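Local coordinates for ABC transporter, substrate-binding protein (Streptococcus pneumoniae, PDB 5G62) that binds short- and long-chain fructooligosaccharides, preferring tetrasaccharides and larger, as the solute-binding component of the FusABC-MsmK ABC importer, at residues A[103-108]-A[303-308]; A[269-274]-A[401-406]; A[346-351]-A[375-380]. The protein carries 2 engineered substitutions. All coordinates share one frame; numbering follows the deposited sequence.

Contact 1. Residues A[103-108]-A[303-308]; sequences PEYKAL and MGFARD
Phe305 sends its CG anti to the backbone N (chi1 176°), which carries the ring out of its short strand and onto the helix of residues 104-109, where Leu108 and Tyr105 receive it. Both helix residues hold CG anti to the carbonyl carbon, Leu108 with chi1 at -70°. The result is a helix packed on an edge strand: residues 305-306 form an outer strand of a three-stranded mixed sheet in this member of the bacterial solute-binding protein 1 family, and the helix lies against that margin. Leu108 CB closes on the Phe305 ring at its far end, 3.6 Å from CZ, while Leu108 CD1 sits over one face of the ring and also approaches the methyl CE of Met303 at 4.3 Å. Tyr105 and Phe305 run past each other in opposite senses and meet through their CD1 atoms, 3.8 Å apart. Ile122 of strand 121-123 touches both rings, so the aromatic pair belongs to a larger apolar layer between helix and sheet.

Polar groups close the two ends. The Tyr105 hydroxyl, itself hydrogen-bonded to Glu124, accepts from a water 2.8 Å from OH; the same water donates to Gly304 O, the carbonyl of the residue at the centre of an inverse gamma turn. At the other end Arg307, bent at its third torsion and held through NH1 by a salt bridge to Asp69, turns the side of its guanidinium to the helix. Leu108 O lies in the guanidinium plane and is gripped by two donors, NH2 at 3.0 Å and NE at 3.1 Å, with the NE approach nearly in line with the carbonyl bond (C=O...N angle 173°).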
loop_
_atom_site.group_PDB
_atom_site.type_symbol
_atom_site.label_atom_id
_atom_site.label_comp_id
_atom_site.label_asym_id
_atom_site.label_seq_id
_atom_site.Cartn_x
_atom_site.Cartn_y
_atom_site.Cartn_z
ATOM N N PRO A 103 17.445 -1.441 16.085
ATOM C CA PRO A 103 16.962 -0.437 17.052
ATOM C C PRO A 103 16.259 0.760 16.424
ATOM O O PRO A 103 15.526 1.450 17.138
ATOM C CB PRO A 103 18.255 0.005 17.772
ATOM C CG PRO A 103 19.194 -1.110 17.572
ATOM C CD PRO A 103 18.897 -1.662 16.213
ATOM N N GLU A 104 16.477 1.033 15.140
ATOM C CA GLU A 104 15.756 2.106 14.465
ATOM C C GLU A 104 14.231 1.960 14.617
ATOM O O GLU A 104 13.526 2.960 14.710
ATOM C CB GLU A 104 16.189 2.148 12.991
ATOM C CG GLU A 104 15.682 0.986 12.169
ATOM C CD GLU A 104 16.395 0.811 10.824
ATOM O OE1 GLU A 104 17.639 0.650 10.803
ATOM O OE2 GLU A 104 15.690 0.823 9.785
ATOM N N TYR A 105 13.712 0.737 14.731
ATOM C CA TYR A 105 12.261 0.582 14.862
ATOM C C TYR A 105 11.722 1.111 16.186
ATOM O O TYR A 105 10.586 1.581 16.224
ATOM C CB TYR A 105 11.865 -0.872 14.674
ATOM C CG TYR A 105 12.090 -1.304 13.247
ATOM C CD1 TYR A 105 11.397 -0.700 12.202
ATOM C CD2 TYR A 105 12.990 -2.302 12.942
ATOM C CE1 TYR A 105 11.603 -1.079 10.911
ATOM C CE2 TYR A 105 13.220 -2.693 11.656
ATOM C CZ TYR A 105 12.517 -2.083 10.634
ATOM O OH TYR A 105 12.766 -2.481 9.337
ATOM N N LYS A 106 12.522 1.067 17.269
ATOM C CA LYS A 106 12.087 1.604 18.556
ATOM C C LYS A 106 11.650 3.047 18.421
ATOM O O LYS A 106 10.610 3.452 18.935
ATOM C CB LYS A 106 13.226 1.541 19.583
ATOM C CG LYS A 106 13.553 0.204 20.120
ATOM C CD LYS A 106 14.680 0.309 21.187
ATOM C CE LYS A 106 16.013 -0.113 20.593
ATOM N NZ LYS A 106 17.131 -0.300 21.562
ATOM N N ALA A 107 12.465 3.843 17.748
ATOM C CA ALA A 107 12.144 5.247 17.580
ATOM C C ALA A 107 10.869 5.425 16.757
ATOM O O ALA A 107 10.043 6.285 17.072
ATOM C CB ALA A 107 13.336 5.964 16.947
ATOM N N LEU A 108 10.671 4.594 15.729
ATOM C CA LEU A 108 9.443 4.645 14.923
ATOM C C LEU A 108 8.199 4.223 15.698
ATOM O O LEU A 108 7.104 4.545 15.273
ATOM C CB LEU A 108 9.588 3.758 13.688
ATOM C CG LEU A 108 10.576 4.283 12.634
ATOM C CD1 LEU A 108 10.867 3.282 11.539
ATOM C CD2 LEU A 108 10.029 5.549 12.048
ATOM N N MET A 303 6.827 2.299 2.890
ATOM C CA MET A 303 7.970 1.594 3.461
ATOM C C MET A 303 7.462 0.306 4.107
ATOM O O MET A 303 6.255 0.098 4.249
ATOM C CB MET A 303 8.732 2.471 4.469
ATOM C CG MET A 303 7.953 2.740 5.758
ATOM S SD MET A 303 8.785 3.763 7.013
ATOM C CE MET A 303 10.325 2.899 7.282
ATOM N N GLY A 304 8.406 -0.556 4.507
ATOM C CA GLY A 304 8.043 -1.820 5.112
ATOM C C GLY A 304 7.826 -1.713 6.615
ATOM O O GLY A 304 8.453 -2.449 7.393
ATOM N N PHE A 305 6.941 -0.810 7.019
ATOM C CA PHE A 305 6.626 -0.541 8.406
ATOM C C PHE A 305 5.234 0.054 8.482
ATOM O O PHE A 305 4.895 0.948 7.715
ATOM C CB PHE A 305 7.631 0.428 9.039
ATOM C CG PHE A 305 7.309 0.830 10.468
ATOM C CD1 PHE A 305 7.717 0.037 11.542
ATOM C CD2 PHE A 305 6.643 2.031 10.744
ATOM C CE1 PHE A 305 7.465 0.423 12.840
ATOM C CE2 PHE A 305 6.391 2.418 12.071
ATOM C CZ PHE A 305 6.820 1.610 13.111
ATOM N N ALA A 306 4.432 -0.449 9.410
ATOM C CA ALA A 306 3.160 0.148 9.773
ATOM C C ALA A 306 3.134 0.239 11.293
ATOM O O ALA A 306 3.310 -0.777 11.978
ATOM C CB ALA A 306 1.988 -0.684 9.265
ATOM N N ARG A 307 2.898 1.453 11.795
ATOM C CA ARG A 307 3.002 1.749 13.220
ATOM C C ARG A 307 2.037 0.905 14.049
ATOM O O ARG A 307 2.381 0.426 15.132
ATOM C CB ARG A 307 2.734 3.244 13.416
ATOM C CG ARG A 307 2.901 3.811 14.783
ATOM C CD ARG A 307 3.009 5.317 14.660
ATOM N NE ARG A 307 4.396 5.658 14.410
ATOM C CZ ARG A 307 4.841 6.679 13.695
ATOM N NH1 ARG A 307 4.017 7.529 13.115
ATOM N NH2 ARG A 307 6.150 6.843 13.575
ATOM N N ASP A 308 0.820 0.717 13.564
ATOM C CA ASP A 308 -0.242 0.161 14.386
ATOM C C ASP A 308 -0.897 -0.999 13.652
ATOM O O ASP A 308 -1.806 -0.800 12.838
ATOM C CB ASP A 308 -1.276 1.230 14.736
ATOM C CG ASP A 308 -2.551 0.633 15.304
ATOM O OD1 ASP A 308 -2.503 -0.496 15.817
ATOM O OD2 ASP A 308 -3.613 1.268 15.217
HETATM O O HOH W 1 11.005 -2.077 7.209
#

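Contact 2. Residues A[269-274]-A[401-406]; sequences TWDKNN and AKWRLD. With FRU (beta-D-fructofuranose), chain C; FRU (beta-D-fructofuranose), chain B.
Arg404 lays its guanidinium flat on the indole of Trp270, the two planes only 4° apart and their centres separated by 3.5 Å, although the side chains themselves cross at about a right angle. CZ stands over the six-membered ring as a cation-pi contact. The extended arm of Arg404 reaches across from helix 399-412, and the edge of the guanidinium meets the backbone of the same tryptophan: Trp270 O accepts from NE at 2.9 Å and from NH2 at 3.1 Å, the latter in the carbonyl plane on a lone pair. The opposite indole face carries C1 of the chain C fructose, offset toward the rim, while at the ring edge NE1 donates to O6 of the chain B fructose at 2.9 Å.

Beside this stack, Trp403 brings CZ3 to within 3.4 Å of Asp271 OD1, ring and carboxylate inclined by 37°. That oxygen closes an Asx turn with Asn273 N and also takes the Asn273 amide on its syn lone pair; Asn274 ND2 then reaches O4 of the chain C sugar. Cationic Arg404 behind the indole probably polarises it and may strengthen NE1 as a donor to substrate.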
loop_
_atom_site.group_PDB
_atom_site.type_symbol
_atom_site.label_atom_id
_atom_site.label_comp_id
_atom_site.label_asym_id
_atom_site.label_seq_id
_atom_site.Cartn_x
_atom_site.Cartn_y
_atom_site.Cartn_z
ATOM N N THR A 269 -1.224 -1.824 -11.799
ATOM C CA THR A 269 -1.495 -2.649 -10.624
ATOM C C THR A 269 -0.179 -2.962 -9.905
ATOM O O THR A 269 0.909 -2.753 -10.440
ATOM C CB THR A 269 -2.268 -3.954 -10.973
ATOM O OG1 THR A 269 -2.854 -4.538 -9.788
ATOM C CG2 THR A 269 -1.366 -4.959 -11.679
ATOM N N TRP A 270 -0.292 -3.502 -8.689
ATOM C CA TRP A 270 0.934 -3.926 -7.991
ATOM C C TRP A 270 1.672 -5.026 -8.751
ATOM O O TRP A 270 2.883 -4.934 -8.954
ATOM C CB TRP A 270 0.626 -4.440 -6.582
ATOM C CG TRP A 270 1.850 -4.820 -5.764
ATOM C CD1 TRP A 270 2.411 -6.080 -5.621
ATOM C CD2 TRP A 270 2.582 -3.960 -4.878
ATOM N NE1 TRP A 270 3.464 -6.031 -4.711
ATOM C CE2 TRP A 270 3.590 -4.746 -4.250
ATOM C CE3 TRP A 270 2.490 -2.593 -4.559
ATOM C CZ2 TRP A 270 4.510 -4.195 -3.358
ATOM C CZ3 TRP A 270 3.396 -2.057 -3.648
ATOM C CH2 TRP A 270 4.375 -2.861 -3.043
ATOM N N ASP A 271 0.962 -6.090 -9.108
ATOM C CA ASP A 271 1.516 -7.285 -9.741
ATOM C C ASP A 271 0.515 -7.758 -10.790
ATOM O O ASP A 271 -0.642 -8.069 -10.456
ATOM C CB ASP A 271 1.775 -8.367 -8.674
ATOM C CG ASP A 271 2.411 -9.664 -9.213
ATOM O OD1 ASP A 271 2.336 -9.989 -10.419
ATOM O OD2 ASP A 271 2.950 -10.403 -8.377
ATOM N N LYS A 272 0.956 -7.806 -12.061
ATOM C CA LYS A 272 0.093 -8.270 -13.165
ATOM C C LYS A 272 -0.565 -9.632 -12.906
ATOM O O LYS A 272 -1.632 -9.926 -13.457
ATOM C CB LYS A 272 0.900 -8.359 -14.470
ATOM C CG LYS A 272 1.924 -9.469 -14.525
ATOM C CD LYS A 272 2.761 -9.506 -15.813
ATOM C CE LYS A 272 3.486 -10.865 -15.950
ATOM N NZ LYS A 272 4.363 -10.955 -17.132
ATOM N N ASN A 273 0.072 -10.491 -12.099
ATOM C CA ASN A 273 -0.437 -11.845 -11.884
ATOM C C ASN A 273 -1.770 -11.842 -11.147
ATOM O O ASN A 273 -2.522 -12.806 -11.245
ATOM C CB ASN A 273 0.613 -12.682 -11.118
ATOM C CG ASN A 273 1.830 -13.066 -11.992
ATOM O OD1 ASN A 273 1.763 -14.003 -12.747
ATOM N ND2 ASN A 273 2.931 -12.373 -11.840
ATOM N N ASN A 274 -2.089 -10.772 -10.434
ATOM C CA ASN A 274 -3.402 -10.622 -9.822
ATOM C C ASN A 274 -4.482 -10.158 -10.794
ATOM O O ASN A 274 -5.649 -10.253 -10.454
ATOM C CB ASN A 274 -3.322 -9.637 -8.645
ATOM C CG ASN A 274 -2.390 -10.114 -7.553
ATOM O OD1 ASN A 274 -2.376 -11.301 -7.237
ATOM N ND2 ASN A 274 -1.589 -9.207 -7.003
ATOM N N ALA A 401 7.956 -11.480 -4.594
ATOM C CA ALA A 401 8.635 -10.333 -4.014
ATOM C C ALA A 401 10.015 -10.132 -4.638
ATOM O O ALA A 401 10.429 -8.998 -4.888
ATOM C CB ALA A 401 8.760 -10.504 -2.497
ATOM N N LYS A 402 10.746 -11.227 -4.862
ATOM C CA LYS A 402 12.064 -11.154 -5.460
ATOM C C LYS A 402 11.980 -10.655 -6.906
ATOM O O LYS A 402 12.757 -9.808 -7.331
ATOM C CB LYS A 402 12.720 -12.524 -5.411
ATOM C CG LYS A 402 14.116 -12.518 -5.906
ATOM C CD LYS A 402 14.739 -13.893 -5.817
ATOM C CE LYS A 402 16.178 -13.856 -6.332
ATOM N NZ LYS A 402 16.316 -13.016 -7.572
ATOM N N TRP A 403 11.066 -11.220 -7.665
ATOM C CA TRP A 403 10.784 -10.734 -9.022
ATOM C C TRP A 403 10.477 -9.229 -9.049
ATOM O O TRP A 403 11.013 -8.486 -9.877
ATOM C CB TRP A 403 9.624 -11.556 -9.541
ATOM C CG TRP A 403 9.094 -11.233 -10.883
ATOM C CD1 TRP A 403 9.667 -11.510 -12.092
ATOM C CD2 TRP A 403 7.823 -10.654 -11.159
ATOM N NE1 TRP A 403 8.811 -11.134 -13.117
ATOM C CE2 TRP A 403 7.677 -10.607 -12.569
ATOM C CE3 TRP A 403 6.787 -10.177 -10.357
ATOM C CZ2 TRP A 403 6.556 -10.066 -13.171
ATOM C CZ3 TRP A 403 5.675 -9.660 -10.965
ATOM C CH2 TRP A 403 5.565 -9.624 -12.362
ATOM N N ARG A 404 9.609 -8.751 -8.157
ATOM C CA ARG A 404 9.227 -7.341 -8.200
ATOM C C ARG A 404 10.396 -6.423 -7.790
ATOM O O ARG A 404 10.599 -5.350 -8.376
ATOM C CB ARG A 404 7.998 -7.107 -7.326
ATOM C CG ARG A 404 7.283 -5.799 -7.623
ATOM C CD ARG A 404 6.073 -5.614 -6.679
ATOM N NE ARG A 404 5.168 -4.624 -7.254
ATOM C CZ ARG A 404 5.172 -3.326 -6.972
ATOM N NH1 ARG A 404 6.014 -2.816 -6.068
ATOM N NH2 ARG A 404 4.311 -2.517 -7.578
ATOM N N LEU A 405 11.197 -6.860 -6.810
ATOM C CA LEU A 405 12.436 -6.158 -6.483
ATOM C C LEU A 405 13.377 -6.084 -7.686
ATOM O O LEU A 405 14.009 -5.050 -7.919
ATOM C CB LEU A 405 13.143 -6.850 -5.311
ATOM C CG LEU A 405 12.525 -6.561 -3.935
ATOM C CD1 LEU A 405 13.160 -7.471 -2.862
ATOM C CD2 LEU A 405 12.738 -5.080 -3.577
ATOM N N ASP A 406 13.535 -7.187 -8.414
ATOM C CA ASP A 406 14.362 -7.140 -9.617
ATOM C C ASP A 406 13.778 -6.180 -10.672
ATOM O O ASP A 406 14.532 -5.477 -11.354
ATOM C CB ASP A 406 14.541 -8.539 -10.206
ATOM C CG ASP A 406 15.425 -9.442 -9.338
ATOM O OD1 ASP A 406 16.208 -8.931 -8.506
ATOM O OD2 ASP A 406 15.335 -10.670 -9.501
HETATM C C1 FRU C . 1.987 -6.558 -1.369
HETATM C C2 FRU C . 0.692 -7.282 -1.737
HETATM C C3 FRU C . 0.948 -8.595 -2.614
HETATM C C4 FRU C . -0.311 -8.671 -3.445
HETATM C C5 FRU C . -0.456 -7.404 -3.770
HETATM C C6 FRU C . -1.920 -7.108 -4.052
HETATM O O1 FRU C . 2.767 -7.373 -0.463
HETATM O O3 FRU C . 1.070 -9.690 -1.815
HETATM O O4 FRU C . -0.269 -9.541 -4.534
HETATM O O5 FRU C . 0.043 -6.529 -2.516
HETATM O O6 FRU C . -2.009 -5.740 -4.129
HETATM C C1 FRU B . 4.567 -5.825 0.063
HETATM C C2 FRU B . 4.218 -7.146 -0.554
HETATM C C3 FRU B . 4.991 -8.364 0.127
HETATM C C4 FRU B . 4.991 -9.366 -0.964
HETATM C C5 FRU B . 5.337 -8.596 -2.021
HETATM C C6 FRU B . 4.873 -9.145 -3.330
HETATM O O1 FRU B . 4.229 -5.688 1.397
HETATM O O3 FRU B . 4.400 -8.780 1.308
HETATM O O4 FRU B . 5.953 -10.319 -0.658
HETATM O O5 FRU B . 4.678 -7.169 -1.725
HETATM O O6 FRU B . 5.227 -8.311 -4.384
#

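Contact 3. Residues A[346-351]-A[375-380]; sequences DKQQNI and RQKTEV. With FRU (beta-D-fructofuranose), chain D; FRU (beta-D-fructofuranose), chain C; FRU (beta-D-fructofuranose), chain B.
Thr378 and Lys377, in the last turn of helix 371-378, meet the loop of residues 346-351 that leads into strand 352-355, a helix-end to loop contact on the surface of the solute-binding fold. The closer packing is made by Gln348. Its extended chain slides past Thr378 in the opposite direction, bringing OE1 to 3.7 Å from CG2, while the amide NE2 comes equally near the methylene CD of Lys377. Ile351 adds a looser approach, CG1 to Thr378 OG1 at 4.1 Å, and also rests on Leu374.

No direct hydrogen bond joins the segments, and water does that work along the solvent side. One molecule donates to both Gln348 OE1 and Lys377 O, a second accepts from Gln348 NE2 and Lys377 NZ, and a third links Ile351 N with Thr378 OG1, a hydroxyl that also bonds to Leu374 O.

The other flank of the helix end faces sugar and bonds to it directly. Arg375 stretches fully from CG to NE, putting NH1 at 2.7 Å from O3 of the chain B fructose and 3.0 Å from O3 of the chain C fructose. Glu379, in a salt bridge with Arg375 NE whose hydrogen bond is weak, divides its carboxylate over the chain D fructose: O3 of that sugar donates to Glu379 OE1, and O4 to Glu379 OE2 at 2.6 Å.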
loop_
_atom_site.group_PDB
_atom_site.type_symbol
_atom_site.label_atom_id
_atom_site.label_comp_id
_atom_site.label_asym_id
_atom_site.label_seq_id
_atom_site.Cartn_x
_atom_site.Cartn_y
_atom_site.Cartn_z
ATOM N N ASP A 346 -4.469 -29.975 3.626
ATOM C CA ASP A 346 -4.836 -30.938 2.591
ATOM C C ASP A 346 -6.106 -30.554 1.837
ATOM O O ASP A 346 -6.434 -31.207 0.846
ATOM C CB ASP A 346 -4.988 -32.362 3.184
ATOM C CG ASP A 346 -6.068 -32.469 4.259
ATOM O OD1 ASP A 346 -6.538 -31.433 4.761
ATOM O OD2 ASP A 346 -6.435 -33.612 4.625
ATOM N N LYS A 347 -6.818 -29.520 2.270
ATOM C CA LYS A 347 -8.067 -29.093 1.652
ATOM C C LYS A 347 -7.928 -27.821 0.827
ATOM O O LYS A 347 -8.908 -27.382 0.226
ATOM C CB LYS A 347 -9.142 -28.863 2.720
ATOM C CG LYS A 347 -9.449 -30.060 3.612
ATOM C CD LYS A 347 -9.878 -29.595 5.000
ATOM C CE LYS A 347 -8.785 -28.771 5.688
ATOM N NZ LYS A 347 -9.023 -28.519 7.144
ATOM N N GLN A 348 -6.752 -27.211 0.787
ATOM C CA GLN A 348 -6.605 -25.901 0.163
ATOM C C GLN A 348 -5.153 -25.759 -0.233
ATOM O O GLN A 348 -4.277 -26.302 0.430
ATOM C CB GLN A 348 -7.034 -24.795 1.137
ATOM C CG GLN A 348 -7.095 -23.421 0.588
ATOM C CD GLN A 348 -7.849 -22.493 1.509
ATOM O OE1 GLN A 348 -7.562 -22.422 2.717
ATOM N NE2 GLN A 348 -8.842 -21.792 0.956
ATOM N N GLN A 349 -4.909 -25.046 -1.325
ATOM C CA GLN A 349 -3.547 -24.787 -1.759
ATOM C C GLN A 349 -2.767 -24.118 -0.634
ATOM O O GLN A 349 -3.330 -23.376 0.171
ATOM C CB GLN A 349 -3.540 -23.904 -3.024
ATOM C CG GLN A 349 -2.181 -23.705 -3.652
ATOM C CD GLN A 349 -2.238 -22.950 -5.009
ATOM O OE1 GLN A 349 -3.295 -22.478 -5.420
ATOM N NE2 GLN A 349 -1.086 -22.839 -5.681
ATOM N N ASN A 350 -1.462 -24.381 -0.590
ATOM C CA ASN A 350 -0.578 -23.875 0.453
ATOM C C ASN A 350 0.457 -22.907 -0.108
ATOM O O ASN A 350 1.067 -23.167 -1.145
ATOM C CB ASN A 350 0.148 -25.019 1.140
ATOM C CG ASN A 350 -0.785 -25.882 1.953
ATOM O OD1 ASN A 350 -1.241 -25.483 3.018
ATOM N ND2 ASN A 350 -1.086 -27.053 1.443
ATOM N N ILE A 351 0.677 -21.805 0.611
ATOM C CA ILE A 351 1.736 -20.867 0.259
ATOM C C ILE A 351 3.117 -21.479 0.506
ATOM O O ILE A 351 4.043 -21.281 -0.281
ATOM C CB ILE A 351 1.551 -19.549 1.036
ATOM C CG1 ILE A 351 0.300 -18.802 0.512
ATOM C CG2 ILE A 351 2.830 -18.710 1.008
ATOM C CD1 ILE A 351 0.532 -18.016 -0.794
ATOM N N ARG A 375 -3.139 -15.573 -0.706
ATOM C CA ARG A 375 -2.670 -14.869 0.500
ATOM C C ARG A 375 -3.844 -14.377 1.354
ATOM O O ARG A 375 -3.885 -14.620 2.567
ATOM C CB ARG A 375 -1.740 -13.704 0.156
ATOM C CG ARG A 375 -1.216 -12.898 1.378
ATOM C CD ARG A 375 -0.196 -11.818 1.007
ATOM N NE ARG A 375 0.305 -11.127 2.190
ATOM C CZ ARG A 375 1.215 -10.136 2.231
ATOM N NH1 ARG A 375 1.818 -9.600 1.126
ATOM N NH2 ARG A 375 1.569 -9.688 3.444
ATOM N N GLN A 376 -4.806 -13.700 0.728
ATOM C CA GLN A 376 -6.009 -13.237 1.412
ATOM C C GLN A 376 -6.765 -14.340 2.138
ATOM O O GLN A 376 -7.359 -14.084 3.183
ATOM C CB GLN A 376 -6.989 -12.607 0.431
ATOM C CG GLN A 376 -6.685 -11.223 0.022
ATOM C CD GLN A 376 -7.653 -10.764 -1.066
ATOM O OE1 GLN A 376 -8.786 -10.428 -0.771
ATOM N NE2 GLN A 376 -7.209 -10.796 -2.322
ATOM N N LYS A 377 -6.832 -15.533 1.567
ATOM C CA LYS A 377 -7.543 -16.625 2.218
ATOM C C LYS A 377 -6.846 -17.145 3.476
ATOM O O LYS A 377 -7.537 -17.592 4.399
ATOM C CB LYS A 377 -7.743 -17.775 1.243
ATOM C CG LYS A 377 -8.678 -17.448 0.093
ATOM C CD LYS A 377 -8.688 -18.583 -0.880
ATOM C CE LYS A 377 -9.662 -18.323 -2.035
ATOM N NZ LYS A 377 -9.471 -19.334 -3.101
ATOM N N THR A 378 -5.505 -17.095 3.547
ATOM C CA THR A 378 -4.777 -17.878 4.546
ATOM C C THR A 378 -3.884 -17.074 5.484
ATOM O O THR A 378 -3.444 -17.618 6.496
ATOM C CB THR A 378 -3.922 -18.946 3.858
ATOM O OG1 THR A 378 -3.034 -18.306 2.931
ATOM C CG2 THR A 378 -4.827 -19.992 3.126
ATOM N N GLU A 379 -3.555 -15.831 5.150
ATOM C CA GLU A 379 -2.833 -14.938 6.031
ATOM C C GLU A 379 -3.714 -14.536 7.218
ATOM O O GLU A 379 -4.931 -14.711 7.231
ATOM C CB GLU A 379 -2.368 -13.670 5.290
ATOM C CG GLU A 379 -3.503 -12.597 5.179
ATOM C CD GLU A 379 -3.236 -11.455 4.142
ATOM O OE1 GLU A 379 -2.120 -10.907 4.099
ATOM O OE2 GLU A 379 -4.182 -11.107 3.401
ATOM N N VAL A 380 -3.082 -13.886 8.173
ATOM C CA VAL A 380 -3.720 -13.445 9.387
ATOM C C VAL A 380 -3.613 -11.939 9.574
ATOM O O VAL A 380 -4.502 -11.334 10.165
ATOM C CB VAL A 380 -3.083 -14.211 10.570
ATOM C CG1 VAL A 380 -3.284 -13.485 11.861
ATOM C CG2 VAL A 380 -3.676 -15.635 10.602
HETATM C C1 FRU D . -0.528 -6.727 0.388
HETATM C C2 FRU D . -1.830 -7.055 0.914
HETATM C C3 FRU D . -2.020 -8.461 1.487
HETATM C C4 FRU D . -3.208 -8.779 1.200
HETATM C C5 FRU D . -3.312 -8.126 -0.229
HETATM C C6 FRU D . -4.715 -8.176 -0.794
HETATM O O1 FRU D . -0.031 -7.693 -0.544
HETATM O O3 FRU D . -1.746 -8.491 2.823
HETATM O O4 FRU D . -3.395 -10.160 1.087
HETATM O O5 FRU D . -2.830 -6.978 -0.152
HETATM O O6 FRU D . -5.456 -7.195 -0.141
HETATM C C1 FRU C . 1.987 -6.558 -1.369
HETATM C C2 FRU C . 0.692 -7.282 -1.737
HETATM C C3 FRU C . 0.948 -8.595 -2.614
HETATM C C4 FRU C . -0.311 -8.671 -3.445
HETATM C C5 FRU C . -0.456 -7.404 -3.770
HETATM C C6 FRU C . -1.920 -7.108 -4.052
HETATM O O1 FRU C . 2.767 -7.373 -0.463
HETATM O O3 FRU C . 1.070 -9.690 -1.815
HETATM O O4 FRU C . -0.269 -9.541 -4.534
HETATM O O5 FRU C . 0.043 -6.529 -2.516
HETATM O O6 FRU C . -2.009 -5.740 -4.129
HETATM C C1 FRU B . 4.567 -5.825 0.063
HETATM C C2 FRU B . 4.218 -7.146 -0.554
HETATM C C3 FRU B . 4.991 -8.364 0.127
HETATM C C4 FRU B . 4.991 -9.366 -0.964
HETATM C C5 FRU B . 5.337 -8.596 -2.021
HETATM C C6 FRU B . 4.873 -9.145 -3.330
HETATM O O1 FRU B . 4.229 -5.688 1.397
HETATM O O3 FRU B . 4.400 -8.780 1.308
HETATM O O4 FRU B . 5.953 -10.319 -0.658
HETATM O O5 FRU B . 4.678 -7.169 -1.725
HETATM O O6 FRU B . 5.227 -8.311 -4.384
HETATM O O HOH W 2 -8.383 -20.402 4.999
HETATM O O HOH W 3 -9.248 -22.203 -1.813
HETATM O O HOH W 4 -1.248 -20.775 2.693
#

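Overall arrangement
Contacts 2 and 3 share the oligosaccharide, both touching the chain B and chain C fructoses, with centres about 19 Å apart. The loop of residues 269-274, backed by helix 399-412, and the end of helix 371-378 thus bring residues from separate parts of the chain to one substrate. Contact 1 stands off from the sugar, its centre about 24 Å from contact 2 and 27 Å from contact 3, on the sheet margin at strand 305-306. Along the sequence its segments alternate with those of contact 2, whereas both segments of contact 3 fall between residues 274 and 401. The sheet of contact 1 also contains strand 121-123, which carries the substrate-binding residue Glu123, so this packing lies near the binding site.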